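Local structure of elongation factor G (Thermus thermophilus, 2DY1) at residues V291-P295 and R439-Y443; G298-L303 and L348-E354; P384-K390 and E446-P452; D409-K413 and W426-H432. The protein binds GTP with a magnesium ion and, as expected for an elongation factor G, probably hydrolyses it during the elongation stage of protein synthesis. All coordinates share one frame; numbering follows the deposited sequence.

Overall arrangement
Contacts 1, 3 and 4 involve the alpha/beta domain III, contact 2 the beta domain II, and contact 1 joins the two. Strands 285-294 and 298-307 are sheet neighbours, so contacts 1 and 2 touch, Gln-292 O 2.9 Å from Val-300 N, with centres about 14 Å apart. Helix 430-442 enters contact 4 at its start and contact 1 at its end; contact 3 pairs strand 447-450 with 383-389, touches contact 1 through Leu-440 on Val-447, and meets contact 4 where Pro-384 packs on Trp-426. Contacts 1 and 4 lie nearer the nucleotide: the side chain of Gln-292 is about 14 Å from bound GTP, that of His-432 about 13 Å. Contacts 2 and 3 lie away from it.

Contact 1 of 4, residues V291-P295 and R439-Y443; sequences VQVDP and RLQDY
A salt-bridge network at the seam between domains II and III brings the end of strand 285-294 against the end of helix 430-442, with Arg-439 bridging Asp-294 and Asp-442. Its NH2 reaches Asp-294 OD2 at 2.7 Å, using the anti lone pair of that oxygen; the N-H...O angle of 131° makes this a short but bent bond, and the carboxylate and guanidinium planes are steeply turned against each other. The arginine chain bends at chi2 so that NH1 meets Asp-442 OD2, one turn further along the helix, at 3.1 Å and a straighter 161°. Both carboxylates meet the guanidinium at its edge, close to its plane, while Pro-295 CD covers one face, 3.6 Å from Arg-439 NH1. Asp-294 OD2 is gripped a second time by Gln-292 NE2 at 2.9 Å, on its syn side but 30° out of the carboxylate plane; with Tyr-51 OH hydrogen-bonded to Asp-294 OD1, this limits the rotation of the group. Gln-292 OE1 is bonded to Arg-63 and Lys-290. Tyr-443 supplies the remaining polar link: its hydroxyl OH donates to Val-293 O at 2.8 Å, near the ring plane at the edge. Pro-295 CG touches both Tyr-443 and Asp-442, 4.0 Å from Tyr-443 CD1 and close to Asp-442 CB. Glu-408, from helix 392-408, pairs with Arg-439 NE and accepts from Val-293 N. Charged side chains thus tie a strand end to a helix end, a polar interdomain interface between the beta domain and the alpha/beta domain of the elongation factor G fold.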
loop_
_atom_site.group_PDB
_atom_site.type_symbol
_atom_site.label_atom_id
_atom_site.label_comp_id
_atom_site.label_asym_id
_atom_site.label_seq_id
_atom_site.Cartn_x
_atom_site.Cartn_y
_atom_site.Cartn_z
ATOM N N VAL A 291 11.728 -2.781 6.714
ATOM C CA VAL A 291 12.437 -3.887 7.327
ATOM C C VAL A 291 12.604 -5.005 6.306
ATOM O O VAL A 291 11.711 -5.211 5.477
ATOM C CB VAL A 291 11.610 -4.455 8.508
ATOM C CG1 VAL A 291 12.170 -5.805 8.955
ATOM C CG2 VAL A 291 11.631 -3.464 9.689
ATOM N N GLN A 292 13.768 -5.646 6.306
ATOM C CA GLN A 292 13.967 -6.845 5.468
ATOM C C GLN A 292 14.243 -7.993 6.430
ATOM O O GLN A 292 14.828 -7.783 7.478
ATOM C CB GLN A 292 15.204 -6.765 4.565
ATOM C CG GLN A 292 15.083 -5.905 3.328
ATOM C CD GLN A 292 13.962 -6.355 2.405
ATOM O OE1 GLN A 292 13.024 -5.612 2.141
ATOM N NE2 GLN A 292 14.066 -7.591 1.899
ATOM N N VAL A 293 13.816 -9.206 6.084
ATOM C CA VAL A 293 14.181 -10.389 6.882
ATOM C C VAL A 293 14.598 -11.352 5.757
ATOM O O VAL A 293 13.875 -12.291 5.419
ATOM C CB VAL A 293 12.993 -10.979 7.708
ATOM C CG1 VAL A 293 13.495 -12.102 8.616
ATOM C CG2 VAL A 293 12.338 -9.906 8.554
ATOM N N ASP A 294 15.743 -11.063 5.137
ATOM C CA ASP A 294 16.251 -11.860 4.009
ATOM C C ASP A 294 16.774 -13.203 4.498
ATOM O O ASP A 294 17.442 -13.279 5.521
ATOM C CB ASP A 294 17.403 -11.130 3.296
ATOM C CG ASP A 294 16.953 -9.876 2.540
ATOM O OD1 ASP A 294 17.750 -8.913 2.442
ATOM O OD2 ASP A 294 15.820 -9.845 2.025
ATOM N N PRO A 295 16.475 -14.287 3.769
ATOM C CA PRO A 295 16.974 -15.592 4.211
ATOM C C PRO A 295 18.484 -15.563 4.465
ATOM O O PRO A 295 19.252 -15.009 3.665
ATOM C CB PRO A 295 16.611 -16.509 3.048
ATOM C CG PRO A 295 15.340 -15.909 2.540
ATOM C CD PRO A 295 15.628 -14.413 2.574
ATOM N N ARG A 439 7.661 -15.462 -1.064
ATOM C CA ARG A 439 8.529 -15.154 0.050
ATOM C C ARG A 439 8.452 -16.239 1.128
ATOM O O ARG A 439 9.485 -16.586 1.707
ATOM C CB ARG A 439 8.198 -13.756 0.618
ATOM C CG ARG A 439 9.267 -13.252 1.574
ATOM C CD ARG A 439 10.612 -13.159 0.885
ATOM N NE ARG A 439 11.540 -12.275 1.603
ATOM C CZ ARG A 439 12.824 -12.166 1.290
ATOM N NH1 ARG A 439 13.335 -12.890 0.287
ATOM N NH2 ARG A 439 13.608 -11.314 1.952
ATOM N N LEU A 440 7.253 -16.761 1.387
ATOM C CA LEU A 440 7.081 -17.837 2.363
ATOM C C LEU A 440 7.915 -19.036 1.868
ATOM O O LEU A 440 8.558 -19.731 2.663
ATOM C CB LEU A 440 5.594 -18.192 2.485
ATOM C CG LEU A 440 4.796 -17.090 3.202
ATOM C CD1 LEU A 440 3.295 -17.321 3.108
ATOM C CD2 LEU A 440 5.231 -17.070 4.681
ATOM N N GLN A 441 7.921 -19.261 0.554
ATOM C CA GLN A 441 8.728 -20.353 -0.026
ATOM C C GLN A 441 10.230 -20.103 0.246
ATOM O O GLN A 441 10.989 -21.034 0.499
ATOM C CB GLN A 441 8.438 -20.436 -1.535
ATOM C CG GLN A 441 9.390 -21.290 -2.369
ATOM C CD GLN A 441 9.084 -21.167 -3.868
ATOM O OE1 GLN A 441 8.965 -20.046 -4.419
ATOM N NE2 GLN A 441 8.941 -22.304 -4.528
ATOM N N ASP A 442 10.674 -18.844 0.188
ATOM C CA ASP A 442 12.075 -18.531 0.452
ATOM C C ASP A 442 12.411 -18.883 1.881
ATOM O O ASP A 442 13.560 -19.210 2.185
ATOM C CB ASP A 442 12.385 -17.038 0.285
ATOM C CG ASP A 442 12.151 -16.535 -1.112
ATOM O OD1 ASP A 442 12.071 -17.351 -2.051
ATOM O OD2 ASP A 442 12.065 -15.287 -1.277
ATOM N N TYR A 443 11.410 -18.768 2.751
ATOM C CA TYR A 443 11.593 -19.059 4.177
ATOM C C TYR A 443 11.434 -20.552 4.464
ATOM O O TYR A 443 11.484 -20.972 5.624
ATOM C CB TYR A 443 10.596 -18.281 5.032
ATOM C CG TYR A 443 10.734 -16.759 4.958
ATOM C CD1 TYR A 443 11.970 -16.163 4.742
ATOM C CD2 TYR A 443 9.626 -15.937 5.166
ATOM C CE1 TYR A 443 12.104 -14.763 4.741
ATOM C CE2 TYR A 443 9.750 -14.543 5.168
ATOM C CZ TYR A 443 10.992 -13.973 4.961
ATOM O OH TYR A 443 11.149 -12.596 5.037
#

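Contact 2 of 4, residues G298-L303 and L348-E354; sequences GQVAYL and LGVPKAE
Glu-354 OE2 accepts from Gln-299 N at 3.0 Å with an N-H...O angle of 169°, a nearly straight bond that arrives from above the carboxylate plane. The bend of the glutamate chain at chi2 (68°) folds the carboxylate back to this backbone amide. Beside it, Ala-353 N donates to Gln-299 O at 3.0 Å, and a water accepts from Lys-352 N and lies within bonding distance of Gln-299 O. Beyond this the backbones pair as antiparallel strands, their axes 4.6 Å apart at closest and their directions 153° apart. Ala-301 and Val-350 form one hydrogen-bonded pair, Leu-303 and Leu-348 another; in the first, Val-350 N meets Ala-301 O at 2.8 Å. Tyr-302 faces Gly-349 as a non-hydrogen-bonded pair between them, its CA-H directed at Leu-348 O. Outward from the backbone, one sheet face carries Ala-301, Leu-303, Leu-348 and Val-350. There both methyls of Leu-303 converge on a single branch of Val-350, CD1 lying 3.7 Å from CG2. That branch stands beside the backbone N of Val-350, while CG1 is anti to it. Ala-353 CB closes the other end of the row, 3.6 Å from Ala-301 CB, and Leu-356 packs on Ala-301 and Val-350. The other face carries Tyr-302, whose ring receives Lys-290 in a cation-pi contact. Strand 347-350 pairs with strand 298-307 on one side, and Gly-349 bonds through its backbone to Tyr-329 of strand 323-332, as in the beta barrel of domain II of translational GTPases.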
loop_
_atom_site.group_PDB
_atom_site.type_symbol
_atom_site.label_atom_id
_atom_site.label_comp_id
_atom_site.label_asym_id
_atom_site.label_seq_id
_atom_site.Cartn_x
_atom_site.Cartn_y
_atom_site.Cartn_z
ATOM N N GLY A 298 18.844 -12.613 8.695
ATOM C CA GLY A 298 18.199 -12.161 9.915
ATOM C C GLY A 298 17.525 -10.824 9.622
ATOM O O GLY A 298 17.616 -10.324 8.503
ATOM N N GLN A 299 16.861 -10.245 10.617
ATOM C CA GLN A 299 16.153 -8.988 10.426
ATOM C C GLN A 299 17.084 -7.784 10.341
ATOM O O GLN A 299 18.007 -7.645 11.133
ATOM C CB GLN A 299 15.127 -8.798 11.554
ATOM C CG GLN A 299 14.281 -7.505 11.464
ATOM C CD GLN A 299 12.932 -7.617 12.162
ATOM O OE1 GLN A 299 12.326 -6.611 12.542
ATOM N NE2 GLN A 299 12.439 -8.837 12.306
ATOM N N VAL A 300 16.868 -6.947 9.327
ATOM C CA VAL A 300 17.641 -5.725 9.154
ATOM C C VAL A 300 16.624 -4.586 9.108
ATOM O O VAL A 300 15.685 -4.623 8.319
ATOM C CB VAL A 300 18.465 -5.721 7.835
ATOM C CG1 VAL A 300 19.129 -4.361 7.647
ATOM C CG2 VAL A 300 19.526 -6.807 7.878
ATOM N N ALA A 301 16.815 -3.584 9.965
ATOM C CA ALA A 301 15.935 -2.428 10.034
ATOM C C ALA A 301 16.611 -1.312 9.255
ATOM O O ALA A 301 17.826 -1.097 9.366
ATOM C CB ALA A 301 15.713 -2.011 11.498
ATOM N N TYR A 302 15.829 -0.626 8.426
ATOM C CA TYR A 302 16.363 0.460 7.624
ATOM C C TYR A 302 15.894 1.753 8.244
ATOM O O TYR A 302 14.698 2.021 8.335
ATOM C CB TYR A 302 15.881 0.314 6.183
ATOM C CG TYR A 302 16.496 -0.913 5.534
ATOM C CD1 TYR A 302 17.585 -0.809 4.677
ATOM C CD2 TYR A 302 16.011 -2.182 5.830
ATOM C CE1 TYR A 302 18.177 -1.958 4.128
ATOM C CE2 TYR A 302 16.601 -3.325 5.287
ATOM C CZ TYR A 302 17.668 -3.203 4.450
ATOM O OH TYR A 302 18.230 -4.347 3.932
ATOM N N LEU A 303 16.873 2.541 8.673
ATOM C CA LEU A 303 16.599 3.770 9.394
ATOM C C LEU A 303 16.972 5.006 8.637
ATOM O O LEU A 303 18.058 5.089 8.094
ATOM C CB LEU A 303 17.422 3.793 10.686
ATOM C CG LEU A 303 16.975 3.127 11.977
ATOM C CD1 LEU A 303 16.704 1.656 11.743
ATOM C CD2 LEU A 303 18.089 3.316 13.021
ATOM N N LEU A 348 20.579 4.155 7.367
ATOM C CA LEU A 348 21.399 3.114 7.960
ATOM C C LEU A 348 20.706 1.776 7.926
ATOM O O LEU A 348 19.479 1.706 7.960
ATOM C CB LEU A 348 21.686 3.446 9.422
ATOM C CG LEU A 348 22.462 4.745 9.669
ATOM C CD1 LEU A 348 22.565 4.964 11.178
ATOM C CD2 LEU A 348 23.840 4.669 9.063
ATOM N N GLY A 349 21.499 0.709 7.865
ATOM C CA GLY A 349 20.933 -0.629 7.922
ATOM C C GLY A 349 21.398 -1.170 9.263
ATOM O O GLY A 349 22.605 -1.213 9.509
ATOM N N VAL A 350 20.469 -1.571 10.120
ATOM C CA VAL A 350 20.806 -2.089 11.454
ATOM C C VAL A 350 20.583 -3.600 11.458
ATOM O O VAL A 350 19.451 -4.044 11.345
ATOM C CB VAL A 350 19.884 -1.432 12.529
ATOM C CG1 VAL A 350 20.238 -1.928 13.925
ATOM C CG2 VAL A 350 20.017 0.087 12.468
ATOM N N PRO A 351 21.662 -4.402 11.563
ATOM C CA PRO A 351 21.506 -5.868 11.581
ATOM C C PRO A 351 21.063 -6.374 12.952
ATOM O O PRO A 351 21.063 -5.616 13.921
ATOM C CB PRO A 351 22.890 -6.358 11.183
ATOM C CG PRO A 351 23.781 -5.360 11.865
ATOM C CD PRO A 351 23.089 -4.031 11.528
ATOM N N LYS A 352 20.672 -7.648 13.022
ATOM C CA LYS A 352 20.182 -8.267 14.263
ATOM C C LYS A 352 19.114 -7.359 14.852
ATOM O O LYS A 352 19.078 -7.105 16.053
ATOM C CB LYS A 352 21.322 -8.422 15.274
ATOM C CG LYS A 352 22.492 -9.266 14.807
ATOM C CD LYS A 352 23.639 -9.157 15.809
ATOM C CE LYS A 352 24.855 -9.966 15.385
ATOM N NZ LYS A 352 25.999 -9.762 16.320
ATOM N N ALA A 353 18.226 -6.880 13.991
ATOM C CA ALA A 353 17.193 -5.943 14.400
ATOM C C ALA A 353 15.822 -6.536 14.709
ATOM O O ALA A 353 14.814 -5.891 14.475
ATOM C CB ALA A 353 17.055 -4.863 13.317
ATOM N N GLU A 354 15.769 -7.752 15.243
ATOM C CA GLU A 354 14.479 -8.352 15.539
ATOM C C GLU A 354 13.548 -7.488 16.409
ATOM O O GLU A 354 12.329 -7.632 16.347
ATOM C CB GLU A 354 14.684 -9.727 16.187
ATOM C CG GLU A 354 15.016 -10.867 15.208
ATOM C CD GLU A 354 16.387 -10.762 14.521
ATOM O OE1 GLU A 354 17.333 -10.169 15.082
ATOM O OE2 GLU A 354 16.529 -11.313 13.409
HETATM O O HOH W 1 20.492 -9.361 10.695
#

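Contact 3 of 4, residues P384-K390 and E446-P452; sequences PVALHPK and EVEFSVP
The Phe-449 ring receives Val-385 over one face: methyl CG2 stands 3.9 Å from the ring centroid and 16° off its normal, a CH-pi contact. Chi1 of -68° in Val-385 sets CG2 between the backbone N and the carbonyl carbon, and from that position it reaches the ring face. On the opposite side of the sheet the His-388 imidazole is used at its edge. Its NE2 donates to Ser-450 OG at 2.6 Å and 165°, with the hydroxyl almost in the ring plane, while Ser-450 OG also lies against Ala-386 CB. A phenylalanine in place of His-388 would probably leave Ser-450 OG without this donor and the hydroxyl free to turn. Between the two rings the strands run antiparallel. Ala-386 with Ser-450 and His-388 with Glu-448 are the hydrogen-bonded pairs; Glu-448 N meets His-388 O at 2.8 Å. The pairing runs on past the strand ends, as Lys-390 N donates to Glu-446 O at 2.9 Å. There the extended lysine chain crosses the glutamate, its CD passing 3.3 Å from Glu-446 OE2 before Lys-390 NZ forms a salt bridge with the same oxygen at 2.8 Å. At the other end Pro-452 CG packs against Pro-384 O at 3.6 Å. Leu-433 of helix 430-442 touches both Val-385 and Phe-449, and Leu-402 of helix 392-408 touches Leu-387. Helices against one face of an antiparallel sheet, with strand 447-450 at its edge, make the alpha/beta sandwich of domain III.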
loop_
_atom_site.group_PDB
_atom_site.type_symbol
_atom_site.label_atom_id
_atom_site.label_comp_id
_atom_site.label_asym_id
_atom_site.label_seq_id
_atom_site.Cartn_x
_atom_site.Cartn_y
_atom_site.Cartn_z
ATOM N N PRO A 384 -8.467 -10.604 -0.369
ATOM C CA PRO A 384 -8.274 -11.733 0.530
ATOM C C PRO A 384 -8.139 -13.097 -0.113
ATOM O O PRO A 384 -8.755 -13.372 -1.136
ATOM C CB PRO A 384 -9.529 -11.679 1.377
ATOM C CG PRO A 384 -10.569 -11.393 0.321
ATOM C CD PRO A 384 -9.907 -10.378 -0.613
ATOM N N VAL A 385 -7.312 -13.926 0.505
ATOM C CA VAL A 385 -7.183 -15.322 0.095
ATOM C C VAL A 385 -7.123 -16.135 1.384
ATOM O O VAL A 385 -6.680 -15.643 2.416
ATOM C CB VAL A 385 -5.899 -15.632 -0.753
ATOM C CG1 VAL A 385 -5.980 -14.951 -2.119
ATOM C CG2 VAL A 385 -4.648 -15.213 -0.013
ATOM N N ALA A 386 -7.609 -17.377 1.356
ATOM C CA ALA A 386 -7.501 -18.223 2.534
ATOM C C ALA A 386 -6.184 -18.978 2.348
ATOM O O ALA A 386 -5.881 -19.425 1.246
ATOM C CB ALA A 386 -8.680 -19.203 2.605
ATOM N N LEU A 387 -5.399 -19.082 3.421
ATOM C CA LEU A 387 -4.085 -19.730 3.403
ATOM C C LEU A 387 -4.113 -21.154 3.907
ATOM O O LEU A 387 -4.754 -21.438 4.920
ATOM C CB LEU A 387 -3.098 -18.988 4.307
ATOM C CG LEU A 387 -2.491 -17.621 4.051
ATOM C CD1 LEU A 387 -1.183 -17.532 4.854
ATOM C CD2 LEU A 387 -2.204 -17.451 2.598
ATOM N N HIS A 388 -3.384 -22.041 3.234
ATOM C CA HIS A 388 -3.317 -23.439 3.640
ATOM C C HIS A 388 -1.885 -23.978 3.536
ATOM O O HIS A 388 -1.251 -23.836 2.498
ATOM C CB HIS A 388 -4.181 -24.296 2.714
ATOM C CG HIS A 388 -5.538 -23.729 2.448
ATOM N ND1 HIS A 388 -6.636 -24.034 3.224
ATOM C CD2 HIS A 388 -5.975 -22.871 1.495
ATOM C CE1 HIS A 388 -7.692 -23.390 2.760
ATOM N NE2 HIS A 388 -7.319 -22.677 1.711
ATOM N N PRO A 389 -1.343 -24.560 4.612
ATOM C CA PRO A 389 0.013 -25.089 4.453
ATOM C C PRO A 389 -0.128 -26.313 3.547
ATOM O O PRO A 389 -1.135 -27.032 3.619
ATOM C CB PRO A 389 0.414 -25.478 5.874
ATOM C CG PRO A 389 -0.930 -25.792 6.532
ATOM C CD PRO A 389 -1.808 -24.685 6.007
ATOM N N LYS A 390 0.867 -26.552 2.700
ATOM C CA LYS A 390 0.797 -27.680 1.767
ATOM C C LYS A 390 0.779 -29.033 2.472
ATOM O O LYS A 390 -0.047 -29.912 2.145
ATOM C CB LYS A 390 1.964 -27.590 0.775
ATOM C CG LYS A 390 2.019 -28.739 -0.243
ATOM C CD LYS A 390 3.064 -28.452 -1.319
ATOM C CE LYS A 390 3.417 -29.709 -2.139
ATOM N NZ LYS A 390 4.361 -29.383 -3.251
ATOM N N GLU A 446 5.878 -24.091 2.062
ATOM C CA GLU A 446 4.991 -24.126 0.905
ATOM C C GLU A 446 3.560 -23.884 1.372
ATOM O O GLU A 446 3.027 -24.633 2.199
ATOM C CB GLU A 446 5.051 -25.492 0.199
ATOM C CG GLU A 446 6.353 -25.768 -0.526
ATOM C CD GLU A 446 6.375 -27.172 -1.104
ATOM O OE1 GLU A 446 6.727 -28.113 -0.365
ATOM O OE2 GLU A 446 6.015 -27.311 -2.284
ATOM N N VAL A 447 2.927 -22.836 0.850
ATOM C CA VAL A 447 1.545 -22.547 1.216
ATOM C C VAL A 447 0.718 -22.432 -0.047
ATOM O O VAL A 447 1.251 -22.166 -1.125
ATOM C CB VAL A 447 1.414 -21.218 2.004
ATOM C CG1 VAL A 447 2.383 -21.219 3.174
ATOM C CG2 VAL A 447 1.658 -20.033 1.080
ATOM N N GLU A 448 -0.581 -22.669 0.075
ATOM C CA GLU A 448 -1.464 -22.551 -1.078
ATOM C C GLU A 448 -2.570 -21.577 -0.721
ATOM O O GLU A 448 -2.989 -21.520 0.434
ATOM C CB GLU A 448 -2.111 -23.902 -1.411
ATOM C CG GLU A 448 -1.147 -25.091 -1.407
ATOM C CD GLU A 448 0.072 -24.825 -2.241
ATOM O OE1 GLU A 448 -0.072 -24.204 -3.315
ATOM O OE2 GLU A 448 1.176 -25.236 -1.826
ATOM N N PHE A 449 -3.044 -20.834 -1.719
ATOM C CA PHE A 449 -4.148 -19.892 -1.542
ATOM C C PHE A 449 -5.430 -20.468 -2.141
ATOM O O PHE A 449 -5.390 -21.164 -3.159
ATOM C CB PHE A 449 -3.884 -18.579 -2.293
ATOM C CG PHE A 449 -2.657 -17.840 -1.852
ATOM C CD1 PHE A 449 -2.138 -17.993 -0.580
ATOM C CD2 PHE A 449 -2.074 -16.904 -2.708
ATOM C CE1 PHE A 449 -1.062 -17.222 -0.156
ATOM C CE2 PHE A 449 -0.997 -16.128 -2.288
ATOM C CZ PHE A 449 -0.494 -16.283 -1.014
ATOM N N SER A 450 -6.566 -20.178 -1.512
ATOM C CA SER A 450 -7.857 -20.572 -2.068
ATOM C C SER A 450 -8.805 -19.373 -1.957
ATOM O O SER A 450 -8.524 -18.401 -1.247
ATOM C CB SER A 450 -8.443 -21.775 -1.325
ATOM O OG SER A 450 -8.786 -21.448 0.006
ATOM N N VAL A 451 -9.917 -19.413 -2.684
ATOM C CA VAL A 451 -10.886 -18.339 -2.602
ATOM C C VAL A 451 -11.550 -18.507 -1.236
ATOM O O VAL A 451 -11.975 -19.610 -0.876
ATOM C CB VAL A 451 -11.967 -18.471 -3.694
ATOM C CG1 VAL A 451 -13.005 -17.372 -3.535
ATOM C CG2 VAL A 451 -11.323 -18.400 -5.083
ATOM N N PRO A 452 -11.647 -17.422 -0.452
ATOM C CA PRO A 452 -12.277 -17.535 0.870
ATOM C C PRO A 452 -13.717 -18.023 0.795
ATOM O O PRO A 452 -14.437 -17.728 -0.164
ATOM C CB PRO A 452 -12.234 -16.101 1.410
ATOM C CG PRO A 452 -11.002 -15.507 0.724
ATOM C CD PRO A 452 -11.130 -16.062 -0.688
#

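Contact 4 of 4, residues D409-K413 and W426-H432; sequences DPSLK and WGHGELH
Asp-409 reaches across to His-432 from the turn that follows helix 392-408. Its CB points toward the 426-432 segment, and with CG anti to the backbone N (chi1 -175°) the carboxylate is carried to the imidazole. Asp-409 CG lies at the imidazole edge, 3.8 Å from NE2 of His-432. At the tip the oxygens divide their work. Asp-409 OD2 accepts from His-432 NE2 at 2.8 Å and 172°, through its syn lone pair and almost in the ring plane. Asp-409 OD1 turns back on its own chain, taking Ser-411 OG at 2.6 Å and Ser-411 N, the latter closing an Asx turn. The far ring nitrogen, His-432 ND1, accepts from His-428 N at 2.8 Å, so both ring nitrogens are bonded and the rotation of the imidazole is fixed. An alanine at Asp-409 is likely to cost His-432 NE2 its acceptor and leave the Ser-411 hydroxyl free to turn. Leu-412 CD2 approaches the same imidazole obliquely, 3.3 Å from CE1 of His-432. Further along, Lys-413 and Trp-426 form an antiparallel hydrogen-bonded pair, Trp-426 N donating to Lys-413 O at 2.8 Å. The extended lysine brings Lys-413 NZ over the five-membered ring of Trp-426, 5.0 Å from its centroid, a cation-pi contact; the indole NE1 is held by Glu-415. His-428 NE2 bonds Pro-379 O. The contact thus joins the turn between helix 392-408 and strand 413-416 to the junction of strand 423-427 with helix 430-442, with Leu-405 and Leu-406 of helix 392-408 packed on Leu-412.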
loop_
_atom_site.group_PDB
_atom_site.type_symbol
_atom_site.label_atom_id
_atom_site.label_comp_id
_atom_site.label_asym_id
_atom_site.label_seq_id
_atom_site.Cartn_x
_atom_site.Cartn_y
_atom_site.Cartn_z
ATOM N N ASP A 409 6.785 -7.162 5.677
ATOM C CA ASP A 409 5.735 -6.491 4.922
ATOM C C ASP A 409 4.450 -6.277 5.697
ATOM O O ASP A 409 3.516 -7.066 5.632
ATOM C CB ASP A 409 5.446 -7.286 3.641
ATOM C CG ASP A 409 4.455 -6.595 2.734
ATOM O OD1 ASP A 409 4.015 -5.450 3.011
ATOM O OD2 ASP A 409 4.112 -7.209 1.710
ATOM N N PRO A 410 4.397 -5.182 6.466
ATOM C CA PRO A 410 3.217 -4.843 7.266
ATOM C C PRO A 410 2.032 -4.347 6.425
ATOM O O PRO A 410 0.996 -3.943 6.982
ATOM C CB PRO A 410 3.751 -3.772 8.239
ATOM C CG PRO A 410 5.223 -4.025 8.281
ATOM C CD PRO A 410 5.548 -4.346 6.845
ATOM N N SER A 411 2.179 -4.345 5.093
ATOM C CA SER A 411 1.064 -3.941 4.236
ATOM C C SER A 411 0.135 -5.133 3.993
ATOM O O SER A 411 -0.913 -4.987 3.371
ATOM C CB SER A 411 1.539 -3.372 2.891
ATOM O OG SER A 411 1.886 -4.399 1.972
ATOM N N LEU A 412 0.554 -6.315 4.442
ATOM C CA LEU A 412 -0.298 -7.501 4.378
ATOM C C LEU A 412 -1.050 -7.527 5.724
ATOM O O LEU A 412 -0.581 -6.940 6.702
ATOM C CB LEU A 412 0.547 -8.787 4.305
ATOM C CG LEU A 412 1.308 -9.021 2.997
ATOM C CD1 LEU A 412 2.410 -10.055 3.218
ATOM C CD2 LEU A 412 0.321 -9.484 1.926
ATOM N N LYS A 413 -2.203 -8.190 5.775
ATOM C CA LYS A 413 -2.937 -8.328 7.041
ATOM C C LYS A 413 -3.270 -9.808 7.172
ATOM O O LYS A 413 -3.711 -10.432 6.228
ATOM C CB LYS A 413 -4.222 -7.500 7.039
ATOM C CG LYS A 413 -4.992 -7.532 8.355
ATOM C CD LYS A 413 -6.251 -6.684 8.233
ATOM C CE LYS A 413 -7.300 -7.085 9.247
ATOM N NZ LYS A 413 -8.668 -6.777 8.727
ATOM N N TRP A 426 -4.595 -10.881 3.615
ATOM C CA TRP A 426 -5.101 -9.782 2.802
ATOM C C TRP A 426 -3.941 -9.026 2.197
ATOM O O TRP A 426 -3.001 -8.662 2.909
ATOM C CB TRP A 426 -5.876 -8.801 3.650
ATOM C CG TRP A 426 -7.137 -9.315 4.207
ATOM C CD1 TRP A 426 -7.303 -10.039 5.355
ATOM C CD2 TRP A 426 -8.437 -9.052 3.695
ATOM N NE1 TRP A 426 -8.642 -10.230 5.593
ATOM C CE2 TRP A 426 -9.362 -9.634 4.590
ATOM C CE3 TRP A 426 -8.915 -8.376 2.565
ATOM C CZ2 TRP A 426 -10.745 -9.559 4.392
ATOM C CZ3 TRP A 426 -10.288 -8.297 2.366
ATOM C CH2 TRP A 426 -11.189 -8.887 3.278
ATOM N N GLY A 427 -4.016 -8.771 0.894
ATOM C CA GLY A 427 -2.953 -8.058 0.207
ATOM C C GLY A 427 -3.494 -6.954 -0.680
ATOM O O GLY A 427 -4.709 -6.707 -0.711
ATOM N N HIS A 428 -2.600 -6.323 -1.435
ATOM C CA HIS A 428 -2.987 -5.202 -2.280
ATOM C C HIS A 428 -3.175 -5.501 -3.742
ATOM O O HIS A 428 -3.378 -4.584 -4.541
ATOM C CB HIS A 428 -1.969 -4.063 -2.091
ATOM C CG HIS A 428 -2.105 -3.374 -0.765
ATOM N ND1 HIS A 428 -1.419 -3.760 0.370
ATOM C CD2 HIS A 428 -2.902 -2.348 -0.390
ATOM C CE1 HIS A 428 -1.786 -2.991 1.383
ATOM N NE2 HIS A 428 -2.683 -2.126 0.946
ATOM N N GLY A 429 -3.120 -6.779 -4.102
ATOM C CA GLY A 429 -3.303 -7.133 -5.494
ATOM C C GLY A 429 -2.857 -8.557 -5.725
ATOM O O GLY A 429 -2.274 -9.189 -4.843
ATOM N N GLU A 430 -3.126 -9.062 -6.926
ATOM C CA GLU A 430 -2.733 -10.416 -7.293
ATOM C C GLU A 430 -1.202 -10.585 -7.256
ATOM O O GLU A 430 -0.684 -11.578 -6.748
ATOM C CB GLU A 430 -3.295 -10.738 -8.702
ATOM C CG GLU A 430 -3.041 -12.174 -9.140
ATOM C CD GLU A 430 -3.693 -12.553 -10.473
ATOM O OE1 GLU A 430 -4.236 -11.670 -11.163
ATOM O OE2 GLU A 430 -3.644 -13.756 -10.819
ATOM N N LEU A 431 -0.475 -9.608 -7.796
ATOM C CA LEU A 431 0.975 -9.678 -7.808
ATOM C C LEU A 431 1.503 -9.596 -6.391
ATOM O O LEU A 431 2.414 -10.346 -6.014
ATOM C CB LEU A 431 1.559 -8.547 -8.677
ATOM C CG LEU A 431 3.087 -8.401 -8.631
ATOM C CD1 LEU A 431 3.773 -9.667 -9.149
ATOM C CD2 LEU A 431 3.500 -7.197 -9.453
ATOM N N HIS A 432 0.923 -8.708 -5.587
ATOM C CA HIS A 432 1.382 -8.600 -4.195
ATOM C C HIS A 432 1.292 -9.972 -3.504
ATOM O O HIS A 432 2.263 -10.439 -2.896
ATOM C CB HIS A 432 0.522 -7.571 -3.451
ATOM C CG HIS A 432 0.966 -7.319 -2.040
ATOM N ND1 HIS A 432 0.097 -6.883 -1.065
ATOM C CD2 HIS A 432 2.180 -7.421 -1.449
ATOM C CE1 HIS A 432 0.760 -6.729 0.073
ATOM N NE2 HIS A 432 2.024 -7.049 -0.134
#